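Adenosine deaminase (Burkholderia ambifaria, PDB 4GXW) binds a zinc ion and, as a member of the adenosine and AMP deaminase family, probably removes an amino group hydrolytically from an adenine-type substrate. Local coordinates at residues 31-36 / 297-302; 35-40 / 114-119; 41-46 / 98-103; 154-159 / 180-185. All blocks are in the same frame, centred on the assembly; numbering follows the deposited sequence.

Contact 1 of 4, residues 31-36 / 297-302; sequences KVELHC and HPNTDD. With ZN (zinc ion), chain C.
H297 and V32 meet where the first strand of the TIM barrel comes alongside the last, the closure of an amidohydrolase barrel whose C-terminal end carries the zinc site. The imidazole of H297 presents its edge to the backbone of 31-36, with V32 O near the ring plane, while CG2 of V32 comes within 3.4 Å of H297 NE2. Two waters extend this meeting: one joins V32 N to H297 NE2, the other is shared by V32 O and P298 O. N299 reaches inward next. Its OD1 accepts from L34 N at 2.8 Å and more weakly from H35 N, and ND2 donates to H297 ND1, fixing the rotation of the amide. T300 gives both its N-H and its hydroxyl to the carboxylate of E33: with CG anti to the backbone N (chi1 -179°) and the chain extended beyond it, OE2 meets T300 N (3.0 Å) and T300 OG1 (2.7 Å). OE1 of E33 shares a water with T300 OG1 and also bonds Y101. D301 N then donates to H35 O, one half of a single bridge between C36 and D301, and the side chains of H35 and D301 lie side by side. H35 is held at ND1 by T263, and H37 and H216 complete the protein ligands. The H35 ring and the D301 carboxylate stand 77° apart, with H35 NE2 and D301 OD1 each 2.2 Å from the zinc, whose bound water donates to D301 OD2.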
# COMPACT_ATOMS: atom_id res chain seq x y z
N LYS A 31 -4.16 11.33 -6.95
CA LYS A 31 -3.47 10.48 -5.99
C LYS A 31 -2.37 9.65 -6.60
O LYS A 31 -2.44 9.26 -7.78
CB LYS A 31 -4.46 9.49 -5.36
CG LYS A 31 -5.66 10.11 -4.63
CD LYS A 31 -6.70 9.05 -4.29
CE LYS A 31 -8.00 9.65 -3.78
NZ LYS A 31 -8.83 10.34 -4.84
N VAL A 32 -1.34 9.38 -5.82
CA VAL A 32 -0.50 8.22 -6.07
C VAL A 32 -0.83 7.20 -4.98
O VAL A 32 -1.31 7.55 -3.90
CB VAL A 32 1.01 8.53 -6.06
CG1 VAL A 32 1.33 9.64 -7.05
CG2 VAL A 32 1.48 8.90 -4.67
N GLU A 33 -0.59 5.93 -5.29
CA GLU A 33 -0.66 4.87 -4.29
C GLU A 33 0.71 4.18 -4.27
O GLU A 33 1.21 3.75 -5.31
CB GLU A 33 -1.77 3.85 -4.56
CG GLU A 33 -1.83 2.76 -3.49
CD GLU A 33 -3.21 2.16 -3.32
OE1 GLU A 33 -3.76 1.62 -4.31
OE2 GLU A 33 -3.74 2.23 -2.19
N LEU A 34 1.30 4.10 -3.07
CA LEU A 34 2.64 3.56 -2.90
C LEU A 34 2.67 2.31 -2.03
O LEU A 34 3.73 1.73 -1.83
CB LEU A 34 3.57 4.61 -2.28
CG LEU A 34 3.77 5.91 -3.04
CD1 LEU A 34 4.71 6.83 -2.28
CD2 LEU A 34 4.30 5.63 -4.44
N HIS A 35 1.52 1.91 -1.48
CA HIS A 35 1.46 0.77 -0.57
C HIS A 35 0.18 -0.01 -0.81
O HIS A 35 -0.88 0.30 -0.26
CB HIS A 35 1.55 1.24 0.90
CG HIS A 35 1.71 0.13 1.90
ND1 HIS A 35 2.34 0.32 3.11
CD2 HIS A 35 1.30 -1.17 1.88
CE1 HIS A 35 2.34 -0.82 3.78
NE2 HIS A 35 1.72 -1.74 3.06
N CYS A 36 0.29 -1.02 -1.67
CA CYS A 36 -0.84 -1.87 -2.02
C CYS A 36 -0.33 -3.22 -2.45
O CYS A 36 0.53 -3.32 -3.34
CB CYS A 36 -1.64 -1.25 -3.16
SG CYS A 36 -3.13 -2.19 -3.53
N HIS A 297 2.10 9.36 3.97
CA HIS A 297 1.27 9.27 2.78
C HIS A 297 0.32 8.09 2.96
O HIS A 297 0.77 6.97 3.17
CB HIS A 297 2.15 9.05 1.54
CG HIS A 297 1.36 8.85 0.29
ND1 HIS A 297 1.16 7.60 -0.27
CD2 HIS A 297 0.70 9.73 -0.50
CE1 HIS A 297 0.42 7.73 -1.35
NE2 HIS A 297 0.11 9.00 -1.51
N PRO A 298 -0.99 8.35 2.90
CA PRO A 298 -1.98 7.29 3.20
C PRO A 298 -2.26 6.39 2.00
O PRO A 298 -2.23 6.85 0.85
CB PRO A 298 -3.22 8.09 3.56
CG PRO A 298 -3.11 9.31 2.70
CD PRO A 298 -1.64 9.65 2.67
N ASN A 299 -2.56 5.11 2.28
CA ASN A 299 -2.72 4.09 1.27
C ASN A 299 -3.72 3.04 1.74
O ASN A 299 -4.06 3.01 2.92
CB ASN A 299 -1.37 3.41 1.01
CG ASN A 299 -0.40 4.32 0.31
OD1 ASN A 299 -0.38 4.39 -0.90
ND2 ASN A 299 0.44 5.03 1.09
N THR A 300 -4.14 2.16 0.83
CA THR A 300 -5.15 1.13 1.13
C THR A 300 -4.59 -0.20 1.64
O THR A 300 -5.29 -0.90 2.37
CB THR A 300 -6.09 0.85 -0.08
OG1 THR A 300 -5.34 0.36 -1.19
CG2 THR A 300 -6.86 2.11 -0.49
N ASP A 301 -3.36 -0.55 1.24
CA ASP A 301 -2.68 -1.82 1.63
C ASP A 301 -3.32 -3.05 0.99
O ASP A 301 -2.72 -3.69 0.12
CB ASP A 301 -2.59 -1.95 3.17
CG ASP A 301 -1.40 -2.81 3.67
OD1 ASP A 301 -0.50 -3.29 2.93
OD2 ASP A 301 -1.34 -2.98 4.91
N ASP A 302 -4.53 -3.40 1.43
CA ASP A 302 -5.27 -4.54 0.88
C ASP A 302 -6.70 -4.07 0.64
O ASP A 302 -7.60 -4.39 1.42
CB ASP A 302 -5.26 -5.73 1.86
CG ASP A 302 -3.87 -6.15 2.25
OD1 ASP A 302 -3.19 -6.81 1.45
OD2 ASP A 302 -3.44 -5.83 3.39
ZN ZN C . 1.52 -3.87 3.43
O HOH W 1 -3.07 7.06 -1.80
O HOH W 2 -1.18 10.91 -3.33
O HOH W 3 -6.30 0.78 -3.95
O HOH W 4 1.00 -4.11 5.31

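Contact 2 of 4, residues 35-40 / 114-119; sequences HCHLLG and EFFWNP. With ZN (zinc ion), chain C.
The imidazole of H35 receives the edge of F116 over one face, in an aromatic cluster next to the zinc that H37 completes. H35 and H37 are the two histidines of the amidohydrolase HxH motif, on the loop that leaves the first barrel strand and runs beside the second, 110-117. The H35–F116 pair is an offset edge-to-face arrangement with planes at 74°, F116 CE2 lying 3.6 Å from H35 CD2. C36 follows with backbone contacts: its O accepts a nearly straight bond from F116 N at 2.8 Å, and its N reaches E114 O through a water that also sits over the centre of the F116 ring. H37 lays its ring against the same phenyl, obliquely, and F116 CD2 stands 3.5 Å above the H37 plane, offset toward the rim. F116 thus backs two zinc ligands at once. H37 NE2 binds the zinc at 2.1 Å, while on the other nitrogen ND1 donates to a water lying in the ring plane, which in turn donates to N118 OD1. L38 N returns a bond to F116 O at 3.0 Å, closing a single bridge around H37, and the L38 side chain runs alongside F115, with CB 4.0 Å from F115 CD2. Last, L39 N donates to a water, 2.9 Å away, that donates in turn to F116 O.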
# COMPACT_ATOMS: atom_id res chain seq x y z
N HIS A 35 1.52 1.91 -1.48
CA HIS A 35 1.46 0.77 -0.57
C HIS A 35 0.18 -0.01 -0.81
O HIS A 35 -0.88 0.30 -0.26
CB HIS A 35 1.55 1.24 0.90
CG HIS A 35 1.71 0.13 1.90
ND1 HIS A 35 2.34 0.32 3.11
CD2 HIS A 35 1.30 -1.17 1.88
CE1 HIS A 35 2.34 -0.82 3.78
NE2 HIS A 35 1.72 -1.74 3.06
N CYS A 36 0.29 -1.02 -1.67
CA CYS A 36 -0.84 -1.87 -2.02
C CYS A 36 -0.33 -3.22 -2.45
O CYS A 36 0.53 -3.32 -3.34
CB CYS A 36 -1.64 -1.25 -3.16
SG CYS A 36 -3.13 -2.19 -3.53
N HIS A 37 -0.86 -4.27 -1.85
CA HIS A 37 -0.51 -5.64 -2.23
C HIS A 37 -1.48 -6.13 -3.29
O HIS A 37 -2.70 -6.14 -3.07
CB HIS A 37 -0.50 -6.57 -1.00
CG HIS A 37 0.42 -6.11 0.08
ND1 HIS A 37 1.72 -6.55 0.20
CD2 HIS A 37 0.24 -5.19 1.07
CE1 HIS A 37 2.29 -5.94 1.23
NE2 HIS A 37 1.42 -5.11 1.77
N LEU A 38 -0.93 -6.53 -4.43
CA LEU A 38 -1.70 -7.09 -5.53
C LEU A 38 -2.72 -8.13 -5.06
O LEU A 38 -3.90 -8.07 -5.43
CB LEU A 38 -0.75 -7.74 -6.54
CG LEU A 38 -1.42 -8.34 -7.77
CD1 LEU A 38 -2.20 -7.27 -8.55
CD2 LEU A 38 -0.40 -9.04 -8.65
N LEU A 39 -2.27 -9.07 -4.23
CA LEU A 39 -3.12 -10.17 -3.80
C LEU A 39 -4.13 -9.74 -2.73
O LEU A 39 -5.04 -10.50 -2.39
CB LEU A 39 -2.27 -11.36 -3.34
CG LEU A 39 -1.88 -12.38 -4.43
CD1 LEU A 39 -1.10 -11.72 -5.57
CD2 LEU A 39 -1.10 -13.54 -3.83
N GLY A 40 -3.98 -8.52 -2.22
CA GLY A 40 -4.98 -7.93 -1.34
C GLY A 40 -5.96 -7.01 -2.05
O GLY A 40 -6.75 -6.30 -1.41
N GLU A 114 2.18 2.09 -7.32
CA GLU A 114 3.28 1.16 -7.17
C GLU A 114 2.79 0.08 -6.22
O GLU A 114 2.35 0.39 -5.11
CB GLU A 114 4.52 1.87 -6.63
CG GLU A 114 4.85 3.12 -7.45
CD GLU A 114 6.12 3.82 -7.04
OE1 GLU A 114 6.86 3.32 -6.16
OE2 GLU A 114 6.39 4.90 -7.61
N PHE A 115 2.83 -1.17 -6.67
CA PHE A 115 2.20 -2.26 -5.93
C PHE A 115 3.11 -3.46 -5.71
O PHE A 115 4.03 -3.71 -6.50
CB PHE A 115 0.86 -2.66 -6.58
CG PHE A 115 0.98 -3.20 -7.99
CD1 PHE A 115 0.99 -2.34 -9.08
CD2 PHE A 115 1.06 -4.56 -8.22
CE1 PHE A 115 1.08 -2.85 -10.39
CE2 PHE A 115 1.15 -5.06 -9.51
CZ PHE A 115 1.17 -4.20 -10.59
N PHE A 116 2.86 -4.17 -4.61
CA PHE A 116 3.69 -5.27 -4.14
C PHE A 116 3.19 -6.63 -4.65
O PHE A 116 1.99 -6.90 -4.66
CB PHE A 116 3.68 -5.33 -2.62
CG PHE A 116 4.21 -4.09 -1.93
CD1 PHE A 116 5.41 -3.51 -2.30
CD2 PHE A 116 3.48 -3.49 -0.90
CE1 PHE A 116 5.88 -2.37 -1.64
CE2 PHE A 116 3.96 -2.36 -0.25
CZ PHE A 116 5.16 -1.80 -0.63
N TRP A 117 4.14 -7.49 -5.03
CA TRP A 117 3.84 -8.87 -5.43
C TRP A 117 4.95 -9.74 -4.88
O TRP A 117 6.12 -9.38 -5.02
CB TRP A 117 3.79 -8.98 -6.95
CG TRP A 117 3.99 -10.37 -7.50
CD1 TRP A 117 3.23 -11.49 -7.24
CD2 TRP A 117 5.02 -10.80 -8.41
NE1 TRP A 117 3.73 -12.58 -7.94
CE2 TRP A 117 4.82 -12.17 -8.67
CE3 TRP A 117 6.08 -10.14 -9.04
CZ2 TRP A 117 5.66 -12.89 -9.51
CZ3 TRP A 117 6.90 -10.85 -9.88
CH2 TRP A 117 6.68 -12.22 -10.11
N ASN A 118 4.61 -10.86 -4.25
CA ASN A 118 5.62 -11.79 -3.73
C ASN A 118 5.93 -12.91 -4.73
O ASN A 118 5.16 -13.85 -4.89
CB ASN A 118 5.17 -12.43 -2.42
CG ASN A 118 4.83 -11.41 -1.35
OD1 ASN A 118 3.66 -11.09 -1.16
ND2 ASN A 118 5.85 -10.92 -0.63
N PRO A 119 7.09 -12.81 -5.40
CA PRO A 119 7.42 -13.86 -6.37
C PRO A 119 7.71 -15.23 -5.76
O PRO A 119 7.56 -16.23 -6.45
CB PRO A 119 8.69 -13.34 -7.05
CG PRO A 119 8.83 -11.91 -6.64
CD PRO A 119 8.09 -11.74 -5.35
ZN ZN C . 1.52 -3.87 3.43
O HOH W 5 2.84 -1.03 -2.91
O HOH W 6 3.44 -8.31 -1.25
O HOH W 7 0.48 -9.03 -3.27
O HOH W 4 1.00 -4.11 5.31

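Contact 3 of 4, residues 41-46 / 98-103; sequences AVRHDT and AYEYLE
R43 lays its guanidinium flat on the side chain of E100, joining the N-terminal end of helix 44-54 to helix 91-106 on the outer side of the barrel. A41, Y101 and T46 form the buried side, and E100 spans from there toward solvent. A41 CB sits 3.7 Å from Y101 CD1, next to a tyrosine whose hydroxyl continues inward to E33. T46 bonds E100 directly, its OG1 donating at 2.6 Å to the syn lone pair of E100 OE1. The same oxygen accepts a hydrogen bond from a water that accepts from R43 N, so two donors grip it and link the E100 carboxylate to both the N-cap residue and the first turn of helix 44-54. Toward solvent the contact becomes polar and partly exposed. Here the extended chain of R43 passes across E100, putting E100 CB 3.4 Å above the centre of the guanidinium, while the guanidinium and carboxylate planes are stacked only 6° apart. The charge pairing of R43 NH1 with E100 OE1 is long, at 3.8 Å, and no N-H is aimed along it. The straighter bond runs from R43 NH2 to E103 OE1, 2.9 Å away in the guanidinium plane but above that of the carboxylate; the same NH2 also bonds E100 O weakly, and a water connects R43 NH1 with E103 OE1. R43 NE pairs with D104, and E100 OE2 with R96. With E100, E103 and D104 around it, R43 would be expected to remain protonated, and its charge, together with that of R96 at E100, probably offsets part of the repulsion among these acids along one helix.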
# COMPACT_ATOMS: atom_id res chain seq x y z
N ALA A 41 -5.90 -7.02 -3.39
CA ALA A 41 -6.75 -6.18 -4.23
C ALA A 41 -7.57 -7.01 -5.21
O ALA A 41 -8.07 -6.48 -6.19
CB ALA A 41 -5.91 -5.16 -4.99
N VAL A 42 -7.70 -8.30 -4.96
CA VAL A 42 -8.52 -9.14 -5.82
C VAL A 42 -10.01 -8.91 -5.54
O VAL A 42 -10.44 -8.99 -4.38
CB VAL A 42 -8.16 -10.64 -5.64
CG1 VAL A 42 -9.03 -11.51 -6.52
CG2 VAL A 42 -6.68 -10.86 -5.95
N ARG A 43 -10.78 -8.63 -6.58
CA ARG A 43 -12.22 -8.41 -6.42
C ARG A 43 -12.89 -9.71 -5.97
O ARG A 43 -12.52 -10.79 -6.43
CB ARG A 43 -12.84 -7.95 -7.73
CG ARG A 43 -12.31 -6.62 -8.25
CD ARG A 43 -12.92 -6.32 -9.61
NE ARG A 43 -12.27 -5.19 -10.27
CZ ARG A 43 -12.36 -4.93 -11.56
NH1 ARG A 43 -13.10 -5.70 -12.36
NH2 ARG A 43 -11.72 -3.89 -12.07
N HIS A 44 -13.88 -9.59 -5.09
CA HIS A 44 -14.59 -10.77 -4.59
C HIS A 44 -15.04 -11.69 -5.71
O HIS A 44 -14.83 -12.90 -5.65
CB HIS A 44 -15.79 -10.34 -3.74
CG HIS A 44 -16.64 -11.48 -3.29
ND1 HIS A 44 -17.65 -12.01 -4.07
CD2 HIS A 44 -16.63 -12.21 -2.15
CE1 HIS A 44 -18.23 -13.00 -3.42
NE2 HIS A 44 -17.63 -13.15 -2.26
N ASP A 45 -15.63 -11.13 -6.76
CA ASP A 45 -16.15 -11.97 -7.84
C ASP A 45 -15.06 -12.59 -8.72
O ASP A 45 -15.25 -13.65 -9.32
CB ASP A 45 -17.18 -11.20 -8.67
CG ASP A 45 -18.43 -10.85 -7.88
OD1 ASP A 45 -18.58 -11.33 -6.73
OD2 ASP A 45 -19.28 -10.10 -8.40
N THR A 46 -13.90 -11.95 -8.78
CA THR A 46 -12.76 -12.56 -9.46
C THR A 46 -12.18 -13.70 -8.63
O THR A 46 -11.78 -14.73 -9.17
CB THR A 46 -11.70 -11.51 -9.81
OG1 THR A 46 -12.28 -10.57 -10.72
CG2 THR A 46 -10.49 -12.16 -10.47
N ALA A 98 -3.77 -7.80 -11.83
CA ALA A 98 -3.05 -6.53 -11.96
C ALA A 98 -3.89 -5.50 -12.71
O ALA A 98 -4.02 -4.35 -12.29
CB ALA A 98 -1.69 -6.74 -12.64
N TYR A 99 -4.49 -5.93 -13.82
CA TYR A 99 -5.30 -5.06 -14.65
C TYR A 99 -6.51 -4.56 -13.86
O TYR A 99 -6.85 -3.37 -13.91
CB TYR A 99 -5.73 -5.80 -15.91
CG TYR A 99 -6.61 -5.02 -16.86
CD1 TYR A 99 -6.07 -4.11 -17.75
CD2 TYR A 99 -7.99 -5.23 -16.88
CE1 TYR A 99 -6.88 -3.42 -18.63
CE2 TYR A 99 -8.81 -4.53 -17.76
CZ TYR A 99 -8.24 -3.63 -18.64
OH TYR A 99 -9.05 -2.93 -19.52
N GLU A 100 -7.17 -5.47 -13.13
CA GLU A 100 -8.37 -5.09 -12.39
C GLU A 100 -8.07 -4.17 -11.20
O GLU A 100 -8.84 -3.26 -10.91
CB GLU A 100 -9.16 -6.33 -11.95
CG GLU A 100 -9.74 -7.09 -13.14
CD GLU A 100 -10.61 -8.27 -12.78
OE1 GLU A 100 -10.75 -8.59 -11.58
OE2 GLU A 100 -11.16 -8.89 -13.72
N TYR A 101 -6.95 -4.41 -10.53
CA TYR A 101 -6.52 -3.51 -9.46
C TYR A 101 -6.29 -2.10 -10.02
O TYR A 101 -6.81 -1.12 -9.49
CB TYR A 101 -5.26 -4.02 -8.74
CG TYR A 101 -4.51 -2.90 -8.05
CD1 TYR A 101 -5.12 -2.14 -7.05
CD2 TYR A 101 -3.22 -2.56 -8.43
CE1 TYR A 101 -4.45 -1.09 -6.44
CE2 TYR A 101 -2.54 -1.51 -7.83
CZ TYR A 101 -3.16 -0.78 -6.83
OH TYR A 101 -2.47 0.25 -6.24
N LEU A 102 -5.55 -2.01 -11.12
CA LEU A 102 -5.22 -0.72 -11.69
C LEU A 102 -6.47 -0.00 -12.21
O LEU A 102 -6.58 1.22 -12.09
CB LEU A 102 -4.12 -0.83 -12.76
CG LEU A 102 -2.76 -1.26 -12.19
CD1 LEU A 102 -1.80 -1.68 -13.29
CD2 LEU A 102 -2.15 -0.15 -11.34
N GLU A 103 -7.42 -0.75 -12.77
CA GLU A 103 -8.71 -0.18 -13.15
C GLU A 103 -9.43 0.43 -11.95
O GLU A 103 -9.94 1.55 -12.01
CB GLU A 103 -9.60 -1.24 -13.80
CG GLU A 103 -10.96 -0.69 -14.19
CD GLU A 103 -11.85 -1.70 -14.90
OE1 GLU A 103 -11.58 -2.92 -14.80
OE2 GLU A 103 -12.82 -1.26 -15.55
O HOH W 8 -9.57 -8.88 -9.13
O HOH W 9 -13.14 -5.11 -15.35

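Contact 4 of 4, residues 154-159 / 180-185; sequences LIPSID and DEVAGI
V182 fits its two methyl groups against L154 and P156, where barrel strand 151-159 receives the chain that leads into the next parallel strand, 184-188. The branches divide the work: CG2 is seated against CD2 of L154 at 4.0 Å, the two side chains running alongside each other, while CG1 abuts the proline ring at CD, 3.7 Å away. CG1 is anti to the backbone N (chi1 -178°), which turns it to P156. The backbones bridge at V182. L154 N donates to E181 O at 2.8 Å and L154 O accepts from A183 N at 3.2 Å, a single bridge embracing V182. Farther along, the backbone is close at G184: its O lies 3.2 Å from P156 CD and also takes a CA-H...O contact from I155, whose CG2 packs over the backbone of G184 and I185. I185 CA makes a similar contact with P156 O at 3.2 Å. At the far end the side chains of I158 and I185 cross, their CD1 methyls meeting at 4.0 Å. The two strands belong to a beta-alpha-beta unit with helix 164-176, and M174 of that helix packs on both P156 and I185. Helix 200-208 reaches I158 and I185 through Y203, while along the sheet L154 touches F115 on the outer face of strand 110-117 and I155 touches F116 on its inner face.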
# COMPACT_ATOMS: atom_id res chain seq x y z
N LEU A 154 5.88 -2.06 -10.58
CA LEU A 154 5.81 -3.33 -9.86
C LEU A 154 6.98 -3.42 -8.89
O LEU A 154 8.13 -3.13 -9.25
CB LEU A 154 5.88 -4.49 -10.85
CG LEU A 154 5.88 -5.91 -10.28
CD1 LEU A 154 4.61 -6.14 -9.46
CD2 LEU A 154 6.00 -6.91 -11.41
N ILE A 155 6.69 -3.83 -7.66
CA ILE A 155 7.69 -3.96 -6.61
C ILE A 155 7.67 -5.40 -6.10
O ILE A 155 6.92 -5.74 -5.18
CB ILE A 155 7.45 -2.96 -5.46
CG1 ILE A 155 7.38 -1.52 -5.99
CG2 ILE A 155 8.53 -3.09 -4.38
CD1 ILE A 155 7.00 -0.49 -4.93
N PRO A 156 8.49 -6.28 -6.71
CA PRO A 156 8.63 -7.64 -6.19
C PRO A 156 9.07 -7.56 -4.73
O PRO A 156 9.98 -6.79 -4.40
CB PRO A 156 9.70 -8.25 -7.09
CG PRO A 156 9.59 -7.46 -8.38
CD PRO A 156 9.29 -6.06 -7.93
N SER A 157 8.44 -8.35 -3.87
CA SER A 157 8.64 -8.18 -2.44
C SER A 157 9.03 -9.48 -1.76
O SER A 157 8.46 -10.54 -2.02
CB SER A 157 7.37 -7.61 -1.79
OG SER A 157 7.12 -6.31 -2.30
N ILE A 158 10.00 -9.36 -0.87
CA ILE A 158 10.50 -10.48 -0.10
C ILE A 158 9.43 -10.99 0.86
O ILE A 158 8.75 -10.20 1.51
CB ILE A 158 11.74 -10.05 0.71
CG1 ILE A 158 12.87 -9.65 -0.24
CG2 ILE A 158 12.15 -11.13 1.70
CD1 ILE A 158 13.93 -8.78 0.42
N ASP A 159 9.23 -12.31 0.89
CA ASP A 159 8.38 -12.97 1.87
C ASP A 159 9.29 -13.24 3.07
O ASP A 159 10.08 -14.19 3.06
CB ASP A 159 7.85 -14.28 1.26
CG ASP A 159 6.99 -15.08 2.20
OD1 ASP A 159 6.94 -14.78 3.41
OD2 ASP A 159 6.38 -16.05 1.70
N ASP A 180 11.19 -1.76 -17.58
CA ASP A 180 11.02 -0.42 -17.04
C ASP A 180 9.96 -0.36 -15.95
O ASP A 180 10.03 0.47 -15.04
CB ASP A 180 10.67 0.58 -18.16
CG ASP A 180 11.85 0.86 -19.08
OD1 ASP A 180 12.98 0.42 -18.77
OD2 ASP A 180 11.63 1.53 -20.11
N GLU A 181 8.97 -1.25 -16.04
CA GLU A 181 7.89 -1.31 -15.06
C GLU A 181 8.32 -1.79 -13.67
O GLU A 181 7.63 -1.53 -12.68
CB GLU A 181 6.78 -2.23 -15.56
CG GLU A 181 5.89 -1.62 -16.63
CD GLU A 181 6.49 -1.67 -18.02
OE1 GLU A 181 7.57 -2.28 -18.22
OE2 GLU A 181 5.87 -1.09 -18.93
N VAL A 182 9.45 -2.50 -13.59
CA VAL A 182 9.84 -3.15 -12.35
C VAL A 182 10.96 -2.34 -11.70
O VAL A 182 12.08 -2.32 -12.20
CB VAL A 182 10.27 -4.61 -12.62
CG1 VAL A 182 10.64 -5.31 -11.32
CG2 VAL A 182 9.14 -5.36 -13.32
N ALA A 183 10.63 -1.67 -10.60
CA ALA A 183 11.42 -0.55 -10.11
C ALA A 183 12.27 -0.82 -8.87
O ALA A 183 13.24 -0.11 -8.62
CB ALA A 183 10.51 0.64 -9.85
N GLY A 184 11.91 -1.82 -8.08
CA GLY A 184 12.63 -2.06 -6.85
C GLY A 184 12.02 -3.17 -6.05
O GLY A 184 11.09 -3.84 -6.53
N ILE A 185 12.53 -3.36 -4.83
CA ILE A 185 12.05 -4.42 -3.95
C ILE A 185 11.47 -3.88 -2.65
O ILE A 185 11.78 -2.77 -2.22
CB ILE A 185 13.14 -5.48 -3.60
CG1 ILE A 185 14.28 -4.84 -2.81
CG2 ILE A 185 13.64 -6.18 -4.85
CD1 ILE A 185 15.13 -5.85 -2.07

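Overall arrangement
Contacts 1, 2 and 4 are buried and belong to the barrel wall; contact 3 lies outside it and is partly open to solvent. Contacts 1 and 2 share H35 and C36 and both touch the zinc, so residues 31-36 and the loop after them are held from both flanks, with D301 O and H37 N joining the two. Contact 4 continues the sheet past strand 110-117 by way of backbone bonds from I155 and S157, without reaching the metal. Chemistry follows place: metal ligation in contacts 1 and 2, with buried polar bonds in the first and aromatic backing in the second, aliphatic packing in contact 4 and salt bridges in contact 3, which meets the core through Y101.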